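Local coordinates for protein beta sliding clamp (Bartonella birtlesii LL-WM9, PDB 6PTR) that probably encircles DNA as a ring-shaped head-to-tail homodimer and tethers DNA polymerases and other proteins to it, giving them processivity, at residues R181-D186 / G254-Y259; H188-V193 / L373-P378; I208-A213 / F247-V252. All coordinates share one frame; numbering follows the deposited sequence. Where two conformers were deposited one is given.

Contact 1 (R181-D186 / G254-Y259)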
# COMPACT_ATOMS: atom_id res chain seq x y z
N ARG C 181 -23.27 23.63 14.86
CA ARG C 181 -23.61 22.41 14.15
C ARG C 181 -22.71 22.25 12.93
O ARG C 181 -22.35 23.23 12.28
CB ARG C 181 -25.09 22.41 13.71
CG ARG C 181 -25.51 21.23 12.85
CD ARG C 181 -27.04 21.31 12.64
NE ARG C 181 -27.82 20.92 13.82
CZ ARG C 181 -29.14 21.03 13.91
NH1 ARG C 181 -29.84 21.54 12.89
NH2 ARG C 181 -29.77 20.63 15.01
N LEU C 182 -22.34 21.01 12.65
CA LEU C 182 -21.67 20.65 11.41
C LEU C 182 -22.52 19.62 10.71
O LEU C 182 -22.98 18.68 11.35
CB LEU C 182 -20.28 20.04 11.66
CG LEU C 182 -19.15 20.97 12.10
CD1 LEU C 182 -19.42 21.56 13.46
CD2 LEU C 182 -17.85 20.18 12.11
N VAL C 183 -22.73 19.83 9.40
CA VAL C 183 -23.46 18.89 8.54
C VAL C 183 -22.61 18.59 7.32
O VAL C 183 -22.01 19.49 6.71
CB VAL C 183 -24.84 19.44 8.13
CG1 VAL C 183 -25.49 18.51 7.07
CG2 VAL C 183 -25.76 19.56 9.34
N ALA C 184 -22.58 17.32 6.92
CA ALA C 184 -21.98 16.94 5.66
C ALA C 184 -22.90 15.94 4.96
O ALA C 184 -23.55 15.11 5.61
CB ALA C 184 -20.59 16.29 5.83
N THR C 185 -22.91 16.01 3.65
CA THR C 185 -23.70 15.05 2.90
C THR C 185 -23.11 14.90 1.51
O THR C 185 -22.46 15.81 0.98
CB THR C 185 -25.16 15.49 2.83
OG1 THR C 185 -25.94 14.48 2.16
CG2 THR C 185 -25.28 16.78 2.06
N ASP C 186 -23.36 13.74 0.91
CA ASP C 186 -23.03 13.50 -0.49
C ASP C 186 -24.29 13.22 -1.31
O ASP C 186 -24.17 12.73 -2.44
CB ASP C 186 -22.03 12.35 -0.59
CG ASP C 186 -22.59 11.03 -0.09
OD1 ASP C 186 -23.77 10.96 0.33
OD2 ASP C 186 -21.82 10.04 -0.13
N GLY C 254 -20.62 29.14 -2.23
CA GLY C 254 -21.90 28.59 -2.64
C GLY C 254 -22.83 28.58 -1.45
O GLY C 254 -22.47 28.96 -0.33
N THR C 255 -24.06 28.14 -1.69
CA THR C 255 -25.07 28.05 -0.64
C THR C 255 -25.37 26.58 -0.36
O THR C 255 -25.76 25.85 -1.27
CB THR C 255 -26.33 28.80 -1.05
OG1 THR C 255 -26.01 30.17 -1.28
CG2 THR C 255 -27.36 28.71 0.06
N PHE C 256 -25.22 26.17 0.90
CA PHE C 256 -25.49 24.78 1.27
C PHE C 256 -27.00 24.49 1.21
O PHE C 256 -27.81 25.37 1.50
CB PHE C 256 -24.94 24.51 2.67
CG PHE C 256 -24.71 23.06 2.97
CD1 PHE C 256 -23.61 22.40 2.45
CD2 PHE C 256 -25.60 22.34 3.78
CE1 PHE C 256 -23.38 21.05 2.72
CE2 PHE C 256 -25.37 21.00 4.07
CZ PHE C 256 -24.24 20.36 3.53
N PRO C 257 -27.40 23.27 0.83
CA PRO C 257 -28.84 22.97 0.75
C PRO C 257 -29.54 23.04 2.09
O PRO C 257 -28.93 23.02 3.16
CB PRO C 257 -28.89 21.54 0.18
CG PRO C 257 -27.56 21.35 -0.52
CD PRO C 257 -26.56 22.20 0.26
N ASP C 258 -30.87 23.12 2.00
CA ASP C 258 -31.77 23.17 3.16
C ASP C 258 -31.88 21.75 3.72
O ASP C 258 -32.90 21.06 3.58
CB ASP C 258 -33.11 23.76 2.74
CG ASP C 258 -34.07 23.96 3.90
OD1 ASP C 258 -33.70 23.72 5.06
OD2 ASP C 258 -35.22 24.35 3.61
N TYR C 259 -30.79 21.31 4.35
CA TYR C 259 -30.62 19.92 4.75
C TYR C 259 -31.64 19.47 5.79
O TYR C 259 -31.88 18.27 5.90
CB TYR C 259 -29.20 19.68 5.29
CG TYR C 259 -28.99 20.42 6.59
CD1 TYR C 259 -29.35 19.83 7.80
CD2 TYR C 259 -28.54 21.73 6.59
CE1 TYR C 259 -29.24 20.53 8.99
CE2 TYR C 259 -28.42 22.44 7.80
CZ TYR C 259 -28.78 21.83 8.97
OH TYR C 259 -28.70 22.50 10.17
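Y259 carries its ring out between the backbone N and the carbonyl carbon (chi1 67°), the crowded position, while V183 holds CG2 anti to its carbonyl carbon, over the face of that ring, and turns CG1 to F256. V183 lies on strand 179-185 in the beta sheet of the central domain of the DNA polymerase III beta subunit; the loop after strand 245-250 packs on it, residues 256-259 running almost at right angles to 181-185. V183 CG2 makes a CH-pi contact 3.8 Å from the Y259 ring centroid, lying 19° off the ring normal. V183 CG1 meets the F256 ring obliquely, 3.9 Å from CE2. T185 CG2 reaches the same ring at CZ (4.0 Å), and Y169 of strand 167-173 lies nearly parallel to F256. T185 and P257 also pack on apolar side chains of the bound griselimycin, and the D258 backbone hydrogen-bonds to it. At the far end R181 bends at chi3, with NE in a salt bridge to D194; H171 NE2 is a further partner of the Y259 hydroxyl. The planes of guanidinium and ring are nearly perpendicular, and the bond from R181 NH1 to Y259 OH, 3.1 Å and nearly straight at 170°, lies in the guanidinium plane.

Contact 2 (H188-V193 / L373-P378)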
# COMPACT_ATOMS: atom_id res chain seq x y z
N HIS C 188 -26.52 10.98 -0.45
CA HIS C 188 -26.97 9.63 -0.11
C HIS C 188 -26.86 9.41 1.39
O HIS C 188 -27.79 8.86 2.00
CB HIS C 188 -26.14 8.60 -0.87
CG HIS C 188 -26.34 8.68 -2.35
ND1 HIS C 188 -25.43 9.29 -3.18
CD2 HIS C 188 -27.38 8.30 -3.13
CE1 HIS C 188 -25.89 9.25 -4.42
NE2 HIS C 188 -27.06 8.64 -4.42
N ARG C 189 -25.71 9.78 1.95
CA ARG C 189 -25.45 9.78 3.39
C ARG C 189 -25.51 11.22 3.88
O ARG C 189 -25.13 12.14 3.17
CB ARG C 189 -24.05 9.20 3.69
CG ARG C 189 -23.72 7.85 3.05
CD ARG C 189 -22.23 7.53 3.13
NE ARG C 189 -21.45 8.30 2.16
CZ ARG C 189 -20.14 8.19 2.01
NH1 ARG C 189 -19.44 7.35 2.76
NH2 ARG C 189 -19.51 8.93 1.11
N LEU C 190 -25.99 11.41 5.11
CA LEU C 190 -25.87 12.73 5.72
C LEU C 190 -25.46 12.54 7.17
O LEU C 190 -25.95 11.61 7.83
CB LEU C 190 -27.17 13.53 5.66
CG LEU C 190 -27.13 14.90 6.36
CD1 LEU C 190 -27.97 15.93 5.58
CD2 LEU C 190 -27.63 14.83 7.79
N ALA C 191 -24.58 13.42 7.66
CA ALA C 191 -24.18 13.39 9.05
C ALA C 191 -24.43 14.76 9.66
O ALA C 191 -24.17 15.78 9.02
CB ALA C 191 -22.67 13.02 9.21
N GLN C 192 -24.97 14.77 10.88
CA GLN C 192 -25.26 16.00 11.61
C GLN C 192 -24.76 15.86 13.03
O GLN C 192 -25.14 14.90 13.72
CB GLN C 192 -26.77 16.30 11.62
CG GLN C 192 -27.11 17.53 12.45
CD GLN C 192 -28.61 17.79 12.52
OE1 GLN C 192 -29.18 18.39 11.62
NE2 GLN C 192 -29.25 17.35 13.59
N VAL C 193 -23.94 16.80 13.48
CA VAL C 193 -23.49 16.81 14.88
C VAL C 193 -23.67 18.21 15.45
O VAL C 193 -23.38 19.21 14.77
CB VAL C 193 -22.02 16.34 15.01
CG1 VAL C 193 -21.05 17.19 14.17
CG2 VAL C 193 -21.62 16.28 16.50
N LEU C 373 -26.50 12.42 14.58
CA LEU C 373 -27.40 11.52 13.87
C LEU C 373 -26.90 11.35 12.44
O LEU C 373 -26.19 12.21 11.90
CB LEU C 373 -28.85 12.02 13.86
CG LEU C 373 -29.18 13.39 13.25
CD1 LEU C 373 -29.43 13.29 11.73
CD2 LEU C 373 -30.38 14.03 13.97
N TYR C 374 -27.30 10.24 11.84
CA TYR C 374 -26.98 9.98 10.45
C TYR C 374 -28.26 9.71 9.69
O TYR C 374 -29.24 9.19 10.25
CB TYR C 374 -26.01 8.80 10.32
CG TYR C 374 -24.79 9.04 11.14
CD1 TYR C 374 -23.79 9.89 10.66
CD2 TYR C 374 -24.64 8.48 12.41
CE1 TYR C 374 -22.67 10.15 11.40
CE2 TYR C 374 -23.50 8.74 13.17
CZ TYR C 374 -22.53 9.59 12.66
OH TYR C 374 -21.41 9.85 13.40
N VAL C 375 -28.27 10.08 8.42
CA VAL C 375 -29.38 9.77 7.54
C VAL C 375 -28.83 9.01 6.33
O VAL C 375 -27.77 9.34 5.79
CB VAL C 375 -30.11 11.06 7.10
CG1 VAL C 375 -31.33 10.72 6.24
CG2 VAL C 375 -30.51 11.89 8.29
N LEU C 376 -29.56 7.98 5.91
CA LEU C 376 -29.12 7.22 4.75
C LEU C 376 -30.30 6.95 3.83
O LEU C 376 -31.34 6.44 4.27
CB LEU C 376 -28.49 5.90 5.19
CG LEU C 376 -27.99 5.01 4.04
CD1 LEU C 376 -26.88 5.71 3.29
CD2 LEU C 376 -27.53 3.68 4.61
N MET C 377 -30.14 7.31 2.54
CA MET C 377 -31.19 7.05 1.57
C MET C 377 -31.17 5.58 1.15
O MET C 377 -30.11 5.01 0.94
CB MET C 377 -31.00 7.93 0.32
CG MET C 377 -32.27 8.05 -0.57
SD MET C 377 -33.58 8.89 0.34
CE MET C 377 -34.90 8.79 -0.87
N PRO C 378 -32.33 4.94 1.03
CA PRO C 378 -32.34 3.56 0.52
C PRO C 378 -32.07 3.51 -0.98
O PRO C 378 -32.04 4.53 -1.67
CB PRO C 378 -33.76 3.06 0.82
CG PRO C 378 -34.57 4.29 1.02
CD PRO C 378 -33.63 5.36 1.56
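L190 and V375 stand side by side on one face of the sheet and point the same way, their CB atoms 4.1 Å apart; L190 CD2 comes equally close to V375 CG2. Further along this face Q192 and L373 lean across each other. L373 holds CG between its N and carbonyl carbon (chi1 59°), which tips the isobutyl group toward the extended Q192 chain. There L373 CD2 lies 3.5 Å from Q192 NE2, a packing contact of a methyl with an amide, while L373 CD1 rests beside Q192 CB. The opposite face carries A191 and Y374. The tyrosine receives the small methyl at its ring edge, with A191 CB 3.6 Å from Y374 CE1, and its hydroxyl continues to Q345 on helix 336-345. L376, on that face too, turns CD1 to within 3.5 Å of the H188 carbonyl O and also packs on helix 336-345.

Between these two faces, strands 189-193 and 373-376 run antiparallel, 166° between their directions. L190 with V375 and Q192 with L373 form hydrogen-bonded pairs, each with two backbone bonds. The bond from L190 N to V375 O, 2.8 Å, is the most bent, at 151°. M377 N adds a straighter bond to H188 O (2.9 Å) just past the strand end. L190 and V375 also touch apolar side chains of the bound griselimycin, and H188 and M377 touch its backbone. The strand pair is thus the seam between the central and C-terminal domains, closing one continuous antiparallel sheet across the two, and it forms part of the interdomain peptide-binding pocket characteristic of bacterial DnaN rings.

Contact 3 (I208-A213 / F247-V252)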
# COMPACT_ATOMS: atom_id res chain seq x y z
N ILE C 208 -19.12 26.94 4.48
CA ILE C 208 -18.80 25.60 3.98
C ILE C 208 -17.28 25.46 4.00
O ILE C 208 -16.58 26.12 3.22
CB ILE C 208 -19.35 25.37 2.57
CG1 ILE C 208 -20.87 25.54 2.56
CG2 ILE C 208 -18.97 23.96 2.07
CD1 ILE C 208 -21.44 25.59 1.14
N ILE C 209 -16.77 24.62 4.90
CA ILE C 209 -15.33 24.40 4.98
C ILE C 209 -14.94 23.37 3.92
O ILE C 209 -15.50 22.27 3.92
CB ILE C 209 -14.93 23.90 6.37
CG1 ILE C 209 -15.50 24.83 7.44
CG2 ILE C 209 -13.41 23.70 6.42
CD1 ILE C 209 -15.47 24.21 8.86
N PRO C 210 -14.00 23.67 3.02
CA PRO C 210 -13.67 22.72 1.95
C PRO C 210 -13.12 21.39 2.46
O PRO C 210 -12.44 21.32 3.49
CB PRO C 210 -12.60 23.46 1.12
CG PRO C 210 -12.78 24.91 1.49
CD PRO C 210 -13.24 24.93 2.91
N ARG C 211 -13.46 20.33 1.71
CA ARG C 211 -13.01 18.97 1.99
C ARG C 211 -11.51 18.88 2.26
O ARG C 211 -11.08 18.18 3.19
CB ARG C 211 -13.40 18.08 0.80
CG ARG C 211 -12.99 16.64 0.93
CD ARG C 211 -13.73 15.78 -0.08
NE ARG C 211 -13.69 16.33 -1.44
CZ ARG C 211 -12.75 16.04 -2.33
NH1 ARG C 211 -12.80 16.57 -3.54
NH2 ARG C 211 -11.75 15.23 -2.00
N LYS C 212 -10.67 19.57 1.47
CA LYS C 212 -9.22 19.44 1.67
C LYS C 212 -8.79 20.01 3.02
O LYS C 212 -7.95 19.41 3.70
CB LYS C 212 -8.43 20.11 0.55
CG LYS C 212 -6.89 20.04 0.77
CD LYS C 212 -6.14 20.43 -0.49
CE LYS C 212 -4.62 20.15 -0.37
NZ LYS C 212 -3.89 20.54 -1.58
N ALA C 213 -9.31 21.19 3.39
CA ALA C 213 -9.00 21.76 4.70
C ALA C 213 -9.44 20.82 5.81
O ALA C 213 -8.69 20.60 6.78
CB ALA C 213 -9.67 23.13 4.86
N PHE C 247 -3.76 26.86 10.09
CA PHE C 247 -4.42 26.52 8.82
C PHE C 247 -5.31 27.68 8.39
O PHE C 247 -6.20 28.07 9.15
CB PHE C 247 -5.36 25.32 8.95
CG PHE C 247 -4.69 24.01 9.18
CD1 PHE C 247 -4.27 23.23 8.12
CD2 PHE C 247 -4.54 23.52 10.47
CE1 PHE C 247 -3.66 22.00 8.34
CE2 PHE C 247 -3.95 22.28 10.69
CZ PHE C 247 -3.50 21.52 9.63
N THR C 248 -5.13 28.18 7.16
CA THR C 248 -6.05 29.20 6.64
C THR C 248 -6.59 28.71 5.31
O THR C 248 -5.82 28.35 4.42
CB THR C 248 -5.37 30.56 6.47
OG1 THR C 248 -4.71 30.92 7.68
CG2 THR C 248 -6.45 31.63 6.13
N SER C 249 -7.92 28.70 5.18
CA SER C 249 -8.56 28.13 4.00
C SER C 249 -9.58 29.09 3.44
O SER C 249 -10.28 29.79 4.19
CB SER C 249 -9.27 26.81 4.34
OG SER C 249 -9.87 26.26 3.16
N LYS C 250 -9.66 29.16 2.11
CA LYS C 250 -10.85 29.74 1.50
C LYS C 250 -12.06 28.93 1.93
O LYS C 250 -11.96 27.77 2.32
CB LYS C 250 -10.72 29.76 -0.02
CG LYS C 250 -9.73 30.79 -0.49
CD LYS C 250 -9.50 30.76 -1.99
CE LYS C 250 -8.32 31.64 -2.35
NZ LYS C 250 -7.96 31.54 -3.79
N LEU C 251 -13.22 29.57 1.88
CA LEU C 251 -14.48 28.87 2.10
C LEU C 251 -15.09 28.58 0.74
O LEU C 251 -14.78 29.25 -0.24
CB LEU C 251 -15.43 29.72 2.96
CG LEU C 251 -14.91 29.87 4.40
CD1 LEU C 251 -15.63 30.99 5.15
CD2 LEU C 251 -15.05 28.55 5.16
N VAL C 252 -15.93 27.56 0.69
CA VAL C 252 -16.60 27.25 -0.58
C VAL C 252 -17.61 28.34 -0.89
O VAL C 252 -18.46 28.67 -0.05
CB VAL C 252 -17.27 25.87 -0.51
CG1 VAL C 252 -18.02 25.58 -1.82
CG2 VAL C 252 -16.26 24.80 -0.20
O HOH W 1 -19.16 29.17 2.45
O HOH W 2 -9.18 24.00 1.64
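I208 and V252 make the tight end of this contact: their branched side chains cross with I208 CG2 3.6 Å from V252 CB, and V252 CG2 is just as near. A single backbone bond lies beside them, V252 N to I208 O, 3.0 Å long and nearly straight at 172°. L251 CD2 presses on the same carbonyl O. The P210 ring is wedged in next, its CG 3.1 Å from K250 O, close for a carbon against a carbonyl oxygen; the same CG also packs on V252 CG2. P210 stands at the N-cap position of helix 211-221, so the edge strand 207-210 of one eight-stranded sheet turns straight into a helix of the central domain beside strand 245-250 of the other. S249 approaches the first turn of that helix, its OG anti to the backbone N (chi1 -179°) and 3.6 Å from A213 CB. The hydroxyl donates to K250 O at 2.7 Å, on a lone pair and in the carbonyl plane.

Two waters bridge the segments at the looser margins. One accepts from I208 N and donates to V252 O (2.6 Å), so a water bridge lies next to the one direct backbone bond. A second donates to S249 OG and takes only a weak bond from A213 N. K250 is exposed, and its side chain runs away from segment 208-213, making a long, weak ion pair with D58.

Contacts 1 and 2 lie close, their centres 11 Å apart, joined through the neighbouring strands 179-185 and 189-196 of one sheet: A184 O and A191 N (2.9 Å) are probably hydrogen-bonded, and Q192 OE1 packs 3.4 Å from Y259 CE1. Together they line the griselimycin site, contact 1 with T185, P257 and D258, contact 2 with residues of both domains. Contact 3, nested along the chain inside the loops closed by both others, is joined to contact 1 through I208, whose CD1 packs 3.8 Å from G254 O; their centres are 14 Å apart. Contacts 2 and 3 reach the same sheet without touching, with nearest atoms about 9 Å and centres about 22 Å apart.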